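Local coordinates for uncharacterized protein (Bacteroides cellulosilyticus, PDB 5JVK), which is a family 39 glycoside hydrolase of a gut symbiont and probably hydrolyses O-glycosidic bonds within carbohydrate chains, at residues A[130-135]-A[166-171]. Numbering follows the deposited sequence.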
loop_
_atom_site.group_PDB
_atom_site.type_symbol
_atom_site.label_atom_id
_atom_site.label_comp_id
_atom_site.label_asym_id
_atom_site.label_seq_id
_atom_site.Cartn_x
_atom_site.Cartn_y
_atom_site.Cartn_z
ATOM N N PHE A 130 -7.497 1.292 1.778
ATOM C CA PHE A 130 -7.039 -0.065 1.478
ATOM C C PHE A 130 -8.116 -1.113 1.767
ATOM O O PHE A 130 -8.891 -0.973 2.719
ATOM C CB PHE A 130 -5.780 -0.397 2.282
ATOM C CG PHE A 130 -4.604 0.490 1.970
ATOM C CD1 PHE A 130 -3.883 0.325 0.789
ATOM C CD2 PHE A 130 -4.205 1.484 2.863
ATOM C CE1 PHE A 130 -2.796 1.139 0.499
ATOM C CE2 PHE A 130 -3.119 2.300 2.582
ATOM C CZ PHE A 130 -2.411 2.127 1.398
ATOM N N THR A 131 -8.162 -2.147 0.925
ATOM C CA THR A 131 -9.038 -3.312 1.115
ATOM C C THR A 131 -8.281 -4.619 1.376
ATOM O O THR A 131 -8.908 -5.667 1.552
ATOM C CB THR A 131 -9.921 -3.534 -0.123
ATOM O OG1 THR A 131 -9.087 -3.745 -1.266
ATOM C CG2 THR A 131 -10.824 -2.341 -0.353
ATOM N N ARG A 132 -6.947 -4.566 1.379
ATOM C CA ARG A 132 -6.113 -5.730 1.669
ATOM C C ARG A 132 -4.974 -5.344 2.601
ATOM O O ARG A 132 -4.515 -4.201 2.591
ATOM C CB ARG A 132 -5.529 -6.309 0.381
ATOM C CG ARG A 132 -6.557 -6.820 -0.613
ATOM C CD ARG A 132 -5.874 -7.316 -1.872
ATOM N NE ARG A 132 -6.822 -7.698 -2.920
ATOM C CZ ARG A 132 -7.502 -8.844 -2.971
ATOM N NH1 ARG A 132 -7.377 -9.771 -2.020
ATOM N NH2 ARG A 132 -8.328 -9.066 -3.989
ATOM N N ILE A 133 -4.531 -6.303 3.412
ATOM C CA ILE A 133 -3.316 -6.146 4.212
ATOM C C ILE A 133 -2.450 -7.393 4.106
ATOM O O ILE A 133 -2.961 -8.493 3.909
ATOM C CB ILE A 133 -3.602 -5.805 5.697
ATOM C CG1 ILE A 133 -4.425 -6.905 6.398
ATOM C CG2 ILE A 133 -4.275 -4.441 5.804
ATOM C CD1 ILE A 133 -3.607 -7.948 7.138
ATOM N N ARG A 134 -1.139 -7.200 4.218
ATOM C CA ARG A 134 -0.174 -8.292 4.206
ATOM C C ARG A 134 0.587 -8.291 5.521
ATOM O O ARG A 134 1.031 -7.237 5.980
ATOM C CB ARG A 134 0.800 -8.137 3.039
ATOM C CG ARG A 134 1.848 -9.239 2.932
ATOM C CD ARG A 134 2.639 -9.069 1.652
ATOM N NE ARG A 134 3.673 -10.088 1.453
ATOM C CZ ARG A 134 4.971 -9.963 1.748
ATOM N NH1 ARG A 134 5.472 -8.858 2.302
ATOM N NH2 ARG A 134 5.791 -10.974 1.487
ATOM N N THR A 135 0.738 -9.468 6.123
ATOM C CA THR A 135 1.573 -9.610 7.311
ATOM C C THR A 135 2.172 -11.008 7.429
ATOM O O THR A 135 1.736 -11.947 6.763
ATOM C CB THR A 135 0.813 -9.216 8.593
ATOM O OG1 THR A 135 1.745 -9.060 9.670
ATOM C CG2 THR A 135 -0.250 -10.249 8.964
ATOM N N GLY A 166 -13.593 -4.552 6.894
ATOM C CA GLY A 166 -13.884 -5.064 5.553
ATOM C C GLY A 166 -12.651 -5.244 4.691
ATOM O O GLY A 166 -12.627 -4.813 3.536
ATOM N N ILE A 167 -11.632 -5.884 5.257
ATOM C CA ILE A 167 -10.327 -6.025 4.617
ATOM C C ILE A 167 -9.987 -7.513 4.500
ATOM O O ILE A 167 -10.155 -8.262 5.461
ATOM C CB ILE A 167 -9.248 -5.263 5.423
ATOM C CG1 ILE A 167 -9.468 -3.747 5.297
ATOM C CG2 ILE A 167 -7.840 -5.623 4.958
ATOM C CD1 ILE A 167 -8.747 -2.918 6.340
ATOM N N LYS A 168 -9.522 -7.927 3.321
ATOM C CA LYS A 168 -9.081 -9.305 3.085
ATOM C C LYS A 168 -7.596 -9.448 3.435
ATOM O O LYS A 168 -6.753 -8.879 2.737
ATOM C CB LYS A 168 -9.285 -9.697 1.621
ATOM C CG LYS A 168 -10.735 -9.799 1.189
ATOM C CD LYS A 168 -10.832 -10.380 -0.213
ATOM C CE LYS A 168 -12.229 -10.221 -0.794
ATOM N NZ LYS A 168 -12.259 -10.560 -2.244
ATOM N N PRO A 169 -7.261 -10.214 4.499
ATOM C CA PRO A 169 -5.843 -10.355 4.834
ATOM C C PRO A 169 -5.126 -11.391 3.964
ATOM O O PRO A 169 -5.691 -12.447 3.671
ATOM C CB PRO A 169 -5.863 -10.796 6.305
ATOM C CG PRO A 169 -7.256 -11.251 6.590
ATOM C CD PRO A 169 -8.103 -11.050 5.370
ATOM N N LEU A 170 -3.902 -11.054 3.551
ATOM C CA LEU A 170 -2.990 -11.964 2.857
ATOM C C LEU A 170 -1.854 -12.282 3.824
ATOM O O LEU A 170 -1.315 -11.374 4.451
ATOM C CB LEU A 170 -2.454 -11.297 1.591
ATOM C CG LEU A 170 -1.522 -12.091 0.657
ATOM C CD1 LEU A 170 -1.722 -11.665 -0.792
ATOM C CD2 LEU A 170 -0.051 -11.953 1.037
ATOM N N ILE A 171 -1.492 -13.559 3.948
ATOM C CA ILE A 171 -0.512 -13.998 4.952
ATOM C C ILE A 171 0.700 -14.637 4.281
ATOM O O ILE A 171 0.558 -15.597 3.521
ATOM C CB ILE A 171 -1.135 -15.001 5.957
ATOM C CG1 ILE A 171 -2.374 -14.398 6.640
ATOM C CG2 ILE A 171 -0.112 -15.453 7.000
ATOM C CD1 ILE A 171 -2.106 -13.229 7.571
HETATM O O HOH W 1 -5.627 -9.985 0.198
HETATM O O HOH W 2 -9.335 -11.965 -2.626
#
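Four backbone hydrogen bonds join segments 130-135 and 166-171, which run in parallel; one of them is accepted by Thr131, just before its strand. The straightest runs from Leu170 N to Ile133 O, 2.8 Å, with the donor nearly along the C=O axis. Lys168 N reaches Thr131 O at 2.9 Å from above the carbonyl plane. Thr135 N gives a longer bond to Leu170 O, and the bond from Ile133 N to Lys168 O is weak at 3.5 Å. Arg134 CA adds a CH contact to Leu170 O.

Ile133 carries the apolar contact. Its CG1 sits in the crowded position between the backbone N and the carbonyl carbon (chi1 60°). With chi2 at 94°, CD1 then comes to Pro169 CB, 3.7 Å away, while CG2 meets Ile167 CG2 at 3.8 Å. The Ile133 and Ile167 side chains cross at about a right angle. Further along, Thr135 CG2 lies alongside Ile171 CD1. In place of Ile133, an alanine here would remove CG1, CG2 and CD1 and would probably loosen the packing against Ile167 and Pro169.

The two strands are the second and third of the eight-stranded parallel barrel, the (beta/alpha)8 fold of family 39. Ile133, Pro169, Thr135 and Ile171 face outward to helix 153-164, and Ile133 also touches helix 118-127. Arg132, Lys168, Arg134 and Leu170 point into the barrel.

Arg132 and Lys168 run side by side. Water 1 bridges Arg132 NH1 and Lys168 O, and water 2 joins the same NH1 to Lys168 NZ. Both waters lie in the guanidinium plane and may ease the repulsion of the like charges. Arg132 NE is held by Leu104 O. The extended Arg134 packs CG on Leu170 CD2 at 3.8 Å. Beyond it, salt bridges to Glu219 and Glu340 and a hydrogen bond to Asn222 fix the guanidinium; a bound glycerol, probably from the crystallisation liquor, lies near this side chain.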